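Local coordinates for protein Exo beta-1,2-glucooligosaccharide sophorohydrolase (non-reducing end) (Parabacteroides distasonis ATCC 8503, PDB 5Z06) that hydrolyses linear beta-1,2-glucan and beta-1,2-glucooligosaccharides, acting as an exo-enzyme that releases sophorose from the non-reducing end, at residues 435-446 and 454-465. Numbering follows the deposited sequence.
Sequences YKQFKDSPYLYW and WVINHKLIGWNE
Y435 opens the contact by presenting a face of its ring to the edge of the W454 indole, an offset edge-to-face pair with planes at 85°. Q437 then lies flat over W454: with CG anti to the backbone N (chi1 174°) and the chain extended, its CG sits 3.5 Å from the centroid of the indole's five-membered ring, and the planar amide, matching the flat indole, continues the stack. Y443 offers one face to the aliphatic part of K459, whose CD lies 3.9 Å from the ring centroid; S492 and E494 hydrogen-bond the Y443 hydroxyl. L444 packs CB against CD2 of L460, while its O accepts a 2.8 Å bond from L460 N. Y445, bridged to K459 through the backbones, runs alongside that lysine; a bend at chi4 brings K459 NZ to 3.1 Å from Y445 OH, so one long, amphipathic chain serves two tyrosines. At W446 the backbone N donates to H458 O (2.9 Å), and the indole runs alongside H458, CE3 above the imidazole centre, ring planes inclined at 40°. Y500 bonds H458 NE2. Beyond, the W446 edge meets E465 OE2, 3.5 Å from CH2; E465 and N464 also bind a glycerol, probably from the crystallisation liquor, which may mark a pocket. A single antiparallel beta bridge thus joins two loops, its residue Y445 clustering with Y435 and W454, and 454-465 falls largely in the glucoamylase-like family region of this GH144 enzyme.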
loop_
_atom_site.group_PDB
_atom_site.type_symbol
_atom_site.label_atom_id
_atom_site.label_comp_id
_atom_site.label_asym_id
_atom_site.label_seq_id
_atom_site.Cartn_x
_atom_site.Cartn_y
_atom_site.Cartn_z
ATOM N N TYR A 435 -24.539 -9.420 -14.815
ATOM C CA TYR A 435 -23.989 -9.885 -13.539
ATOM C C TYR A 435 -25.032 -10.327 -12.501
ATOM O O TYR A 435 -24.682 -10.693 -11.377
ATOM C CB TYR A 435 -23.000 -8.845 -12.991
ATOM C CG TYR A 435 -21.741 -8.904 -13.777
ATOM C CD1 TYR A 435 -21.643 -8.290 -15.020
ATOM C CD2 TYR A 435 -20.656 -9.642 -13.323
ATOM C CE1 TYR A 435 -20.478 -8.391 -15.768
ATOM C CE2 TYR A 435 -19.485 -9.743 -14.074
ATOM C CZ TYR A 435 -19.412 -9.122 -15.290
ATOM O OH TYR A 435 -18.263 -9.226 -16.014
ATOM N N LYS A 436 -26.307 -10.275 -12.871
ATOM C CA LYS A 436 -27.355 -10.968 -12.139
ATOM C C LYS A 436 -27.230 -12.485 -12.204
ATOM O O LYS A 436 -27.712 -13.166 -11.304
ATOM C CB LYS A 436 -28.732 -10.558 -12.656
ATOM C CG LYS A 436 -29.129 -9.140 -12.280
ATOM C CD LYS A 436 -30.429 -8.708 -12.921
ATOM C CE LYS A 436 -31.586 -9.546 -12.414
ATOM N NZ LYS A 436 -32.849 -9.113 -13.044
ATOM N N GLN A 437 -26.617 -13.003 -13.270
ATOM C CA GLN A 437 -26.408 -14.435 -13.485
ATOM C C GLN A 437 -27.692 -15.111 -13.923
ATOM O O GLN A 437 -27.683 -15.843 -14.894
ATOM C CB GLN A 437 -25.791 -15.171 -12.273
ATOM C CG GLN A 437 -25.708 -16.698 -12.457
ATOM C CD GLN A 437 -24.851 -17.421 -11.431
ATOM O OE1 GLN A 437 -24.326 -16.833 -10.468
ATOM N NE2 GLN A 437 -24.691 -18.705 -11.642
ATOM N N PHE A 438 -28.769 -14.894 -13.176
ATOM C CA PHE A 438 -30.108 -15.351 -13.561
ATOM C C PHE A 438 -30.984 -14.143 -13.764
ATOM O O PHE A 438 -30.818 -13.135 -13.085
ATOM C CB PHE A 438 -30.724 -16.246 -12.472
ATOM C CG PHE A 438 -29.774 -17.271 -11.941
ATOM C CD1 PHE A 438 -29.519 -18.438 -12.659
ATOM C CD2 PHE A 438 -29.101 -17.064 -10.748
ATOM C CE1 PHE A 438 -28.634 -19.385 -12.191
ATOM C CE2 PHE A 438 -28.208 -18.019 -10.272
ATOM C CZ PHE A 438 -27.975 -19.182 -10.998
ATOM N N LYS A 439 -31.951 -14.280 -14.660
ATOM C CA LYS A 439 -32.911 -13.227 -14.969
ATOM C C LYS A 439 -33.658 -12.796 -13.713
ATOM O O LYS A 439 -33.941 -11.636 -13.526
ATOM C CB LYS A 439 -33.939 -13.705 -16.010
ATOM C CG LYS A 439 -33.380 -14.208 -17.343
ATOM C CD LYS A 439 -32.725 -13.099 -18.162
ATOM C CE LYS A 439 -32.307 -13.609 -19.540
ATOM N NZ LYS A 439 -32.388 -12.541 -20.577
ATOM N N ASP A 440 -33.980 -13.751 -12.855
ATOM C CA ASP A 440 -34.748 -13.484 -11.648
ATOM C C ASP A 440 -33.862 -13.448 -10.394
ATOM O O ASP A 440 -34.382 -13.543 -9.288
ATOM C CB ASP A 440 -35.868 -14.535 -11.502
ATOM C CG ASP A 440 -35.334 -15.940 -11.272
ATOM O OD1 ASP A 440 -34.321 -16.310 -11.914
ATOM O OD2 ASP A 440 -35.930 -16.677 -10.453
ATOM N N SER A 441 -32.542 -13.299 -10.545
ATOM C CA SER A 441 -31.657 -13.242 -9.376
ATOM C C SER A 441 -31.993 -12.003 -8.551
ATOM O O SER A 441 -32.070 -10.898 -9.098
ATOM C CB SER A 441 -30.190 -13.187 -9.759
ATOM O OG SER A 441 -29.364 -13.018 -8.616
ATOM N N PRO A 442 -32.214 -12.186 -7.240
ATOM C CA PRO A 442 -32.297 -11.007 -6.369
ATOM C C PRO A 442 -30.948 -10.266 -6.194
ATOM O O PRO A 442 -30.942 -9.130 -5.725
ATOM C CB PRO A 442 -32.793 -11.571 -5.025
ATOM C CG PRO A 442 -32.840 -13.051 -5.165
ATOM C CD PRO A 442 -32.277 -13.455 -6.487
ATOM N N TYR A 443 -29.849 -10.910 -6.592
ATOM C CA TYR A 443 -28.501 -10.426 -6.343
ATOM C C TYR A 443 -27.739 -10.157 -7.619
ATOM O O TYR A 443 -27.908 -10.865 -8.634
ATOM C CB TYR A 443 -27.699 -11.475 -5.583
ATOM C CG TYR A 443 -28.331 -11.918 -4.315
ATOM C CD1 TYR A 443 -28.183 -11.173 -3.152
ATOM C CD2 TYR A 443 -29.082 -13.099 -4.268
ATOM C CE1 TYR A 443 -28.764 -11.564 -1.968
ATOM C CE2 TYR A 443 -29.672 -13.514 -3.092
ATOM C CZ TYR A 443 -29.512 -12.745 -1.939
ATOM O OH TYR A 443 -30.099 -13.146 -0.761
ATOM N N LEU A 444 -26.854 -9.165 -7.534
ATOM C CA LEU A 444 -25.743 -9.083 -8.443
ATOM C C LEU A 444 -24.688 -10.048 -7.973
ATOM O O LEU A 444 -24.598 -10.338 -6.775
ATOM C CB LEU A 444 -25.142 -7.659 -8.472
ATOM C CG LEU A 444 -25.946 -6.617 -9.224
ATOM C CD1 LEU A 444 -25.383 -5.223 -8.953
ATOM C CD2 LEU A 444 -25.922 -6.933 -10.717
ATOM N N TYR A 445 -23.880 -10.530 -8.921
ATOM C CA TYR A 445 -22.679 -11.274 -8.618
ATOM C C TYR A 445 -21.429 -10.436 -8.819
ATOM O O TYR A 445 -21.383 -9.530 -9.668
ATOM C CB TYR A 445 -22.622 -12.558 -9.416
ATOM C CG TYR A 445 -23.625 -13.554 -8.875
ATOM C CD1 TYR A 445 -24.980 -13.408 -9.152
ATOM C CD2 TYR A 445 -23.235 -14.585 -8.023
ATOM C CE1 TYR A 445 -25.912 -14.287 -8.637
ATOM C CE2 TYR A 445 -24.167 -15.471 -7.510
ATOM C CZ TYR A 445 -25.496 -15.320 -7.834
ATOM O OH TYR A 445 -26.444 -16.163 -7.328
ATOM N N TRP A 446 -20.431 -10.753 -8.002
ATOM C CA TRP A 446 -19.155 -10.064 -7.973
ATOM C C TRP A 446 -18.390 -10.310 -9.268
ATOM O O TRP A 446 -17.859 -9.360 -9.861
ATOM C CB TRP A 446 -18.328 -10.521 -6.758
ATOM C CG TRP A 446 -17.305 -9.556 -6.294
ATOM C CD1 TRP A 446 -16.334 -8.985 -7.031
ATOM C CD2 TRP A 446 -17.144 -9.060 -4.963
ATOM N NE1 TRP A 446 -15.581 -8.136 -6.257
ATOM C CE2 TRP A 446 -16.048 -8.170 -4.978
ATOM C CE3 TRP A 446 -17.806 -9.291 -3.756
ATOM C CZ2 TRP A 446 -15.620 -7.481 -3.852
ATOM C CZ3 TRP A 446 -17.371 -8.617 -2.623
ATOM C CH2 TRP A 446 -16.291 -7.719 -2.679
ATOM N N TRP A 454 -19.642 -18.496 -13.711
ATOM C CA TRP A 454 -19.973 -18.024 -12.368
ATOM C C TRP A 454 -19.338 -18.873 -11.272
ATOM O O TRP A 454 -19.866 -18.941 -10.179
ATOM C CB TRP A 454 -21.488 -17.996 -12.192
ATOM C CG TRP A 454 -22.150 -17.300 -13.317
ATOM C CD1 TRP A 454 -22.751 -17.870 -14.414
ATOM C CD2 TRP A 454 -22.239 -15.902 -13.490
ATOM N NE1 TRP A 454 -23.229 -16.893 -15.249
ATOM C CE2 TRP A 454 -22.933 -15.674 -14.699
ATOM C CE3 TRP A 454 -21.805 -14.805 -12.735
ATOM C CZ2 TRP A 454 -23.189 -14.405 -15.168
ATOM C CZ3 TRP A 454 -22.076 -13.536 -13.197
ATOM C CH2 TRP A 454 -22.765 -13.345 -14.400
ATOM N N VAL A 455 -18.167 -19.449 -11.549
ATOM C CA VAL A 455 -17.506 -20.326 -10.598
ATOM C C VAL A 455 -17.280 -19.656 -9.236
ATOM O O VAL A 455 -17.476 -20.312 -8.209
ATOM C CB VAL A 455 -16.200 -20.940 -11.176
ATOM C CG1 VAL A 455 -15.121 -19.878 -11.393
ATOM C CG2 VAL A 455 -15.693 -22.060 -10.277
ATOM N N ILE A 456 -16.900 -18.366 -9.200
ATOM C CA ILE A 456 -16.589 -17.747 -7.893
ATOM C C ILE A 456 -17.853 -17.539 -7.101
ATOM O O ILE A 456 -17.867 -17.789 -5.900
ATOM C CB ILE A 456 -15.785 -16.452 -7.983
ATOM C CG1 ILE A 456 -14.423 -16.771 -8.613
ATOM C CG2 ILE A 456 -15.627 -15.819 -6.580
ATOM C CD1 ILE A 456 -13.503 -15.577 -8.810
ATOM N N ASN A 457 -18.906 -17.081 -7.777
ATOM C CA ASN A 457 -20.272 -17.168 -7.257
ATOM C C ASN A 457 -20.498 -16.419 -5.940
ATOM O O ASN A 457 -21.151 -16.903 -5.001
ATOM C CB ASN A 457 -20.690 -18.650 -7.126
ATOM C CG ASN A 457 -22.162 -18.861 -7.412
ATOM O OD1 ASN A 457 -22.677 -18.495 -8.492
ATOM N ND2 ASN A 457 -22.857 -19.439 -6.447
ATOM N N HIS A 458 -19.956 -15.214 -5.894
ATOM C CA HIS A 458 -20.015 -14.391 -4.712
ATOM C C HIS A 458 -21.130 -13.383 -4.948
ATOM O O HIS A 458 -21.021 -12.524 -5.837
ATOM C CB HIS A 458 -18.668 -13.715 -4.530
ATOM C CG HIS A 458 -18.480 -13.064 -3.204
ATOM N ND1 HIS A 458 -17.231 -12.807 -2.685
ATOM C CD2 HIS A 458 -19.369 -12.617 -2.290
ATOM C CE1 HIS A 458 -17.361 -12.238 -1.500
ATOM N NE2 HIS A 458 -18.649 -12.116 -1.234
ATOM N N LYS A 459 -22.212 -13.498 -4.178
ATOM C CA LYS A 459 -23.320 -12.554 -4.270
ATOM C C LYS A 459 -22.905 -11.241 -3.661
ATOM O O LYS A 459 -22.144 -11.234 -2.697
ATOM C CB LYS A 459 -24.538 -13.064 -3.537
ATOM C CG LYS A 459 -25.221 -14.237 -4.225
ATOM C CD LYS A 459 -26.054 -15.023 -3.207
ATOM C CE LYS A 459 -27.098 -15.921 -3.864
ATOM N NZ LYS A 459 -26.507 -17.180 -4.390
ATOM N N LEU A 460 -23.399 -10.136 -4.220
ATOM C CA LEU A 460 -23.141 -8.828 -3.650
ATOM C C LEU A 460 -24.189 -8.550 -2.610
ATOM O O LEU A 460 -25.358 -8.346 -2.937
ATOM C CB LEU A 460 -23.132 -7.729 -4.724
ATOM C CG LEU A 460 -21.848 -7.485 -5.493
ATOM C CD1 LEU A 460 -20.932 -8.687 -5.557
ATOM C CD2 LEU A 460 -22.097 -6.939 -6.879
ATOM N N ILE A 461 -23.763 -8.562 -1.350
ATOM C CA ILE A 461 -24.667 -8.424 -0.225
ATOM C C ILE A 461 -24.089 -7.435 0.748
ATOM O O ILE A 461 -22.990 -7.657 1.277
ATOM C CB ILE A 461 -24.863 -9.786 0.478
ATOM C CG1 ILE A 461 -25.412 -10.818 -0.531
ATOM C CG2 ILE A 461 -25.776 -9.642 1.702
ATOM C CD1 ILE A 461 -25.426 -12.235 -0.007
ATOM N N GLY A 462 -24.821 -6.346 0.967
ATOM C CA GLY A 462 -24.472 -5.327 1.963
ATOM C C GLY A 462 -24.986 -5.728 3.338
ATOM O O GLY A 462 -25.747 -6.672 3.439
ATOM N N TRP A 463 -24.600 -5.051 4.412
ATOM C CA TRP A 463 -23.630 -3.962 4.413
ATOM C C TRP A 463 -22.222 -4.465 4.145
ATOM O O TRP A 463 -21.701 -5.333 4.851
ATOM C CB TRP A 463 -23.622 -3.264 5.748
ATOM C CG TRP A 463 -22.546 -2.231 5.885
ATOM C CD1 TRP A 463 -21.408 -2.303 6.660
ATOM C CD2 TRP A 463 -22.482 -0.986 5.203
ATOM N NE1 TRP A 463 -20.666 -1.162 6.522
ATOM C CE2 TRP A 463 -21.294 -0.333 5.631
ATOM C CE3 TRP A 463 -23.317 -0.344 4.294
ATOM C CZ2 TRP A 463 -20.938 0.932 5.181
ATOM C CZ3 TRP A 463 -22.957 0.928 3.843
ATOM C CH2 TRP A 463 -21.787 1.547 4.287
ATOM N N ASN A 464 -21.649 -3.937 3.078
ATOM C CA ASN A 464 -20.236 -4.016 2.824
ATOM C C ASN A 464 -19.864 -2.851 1.893
ATOM O O ASN A 464 -20.560 -1.833 1.868
ATOM C CB ASN A 464 -19.825 -5.423 2.320
ATOM C CG ASN A 464 -20.357 -5.769 0.946
ATOM O OD1 ASN A 464 -21.119 -5.025 0.326
ATOM N ND2 ASN A 464 -19.941 -6.913 0.458
ATOM N N GLU A 465 -18.804 -3.000 1.119
ATOM C CA GLU A 465 -18.282 -1.891 0.300
ATOM C C GLU A 465 -18.987 -1.690 -1.020
ATOM O O GLU A 465 -18.646 -0.743 -1.748
ATOM C CB GLU A 465 -16.795 -2.115 -0.013
ATOM C CG GLU A 465 -16.460 -3.278 -0.946
ATOM C CD GLU A 465 -16.032 -4.528 -0.211
ATOM O OE1 GLU A 465 -16.721 -4.861 0.723
ATOM O OE2 GLU A 465 -15.053 -5.195 -0.565
#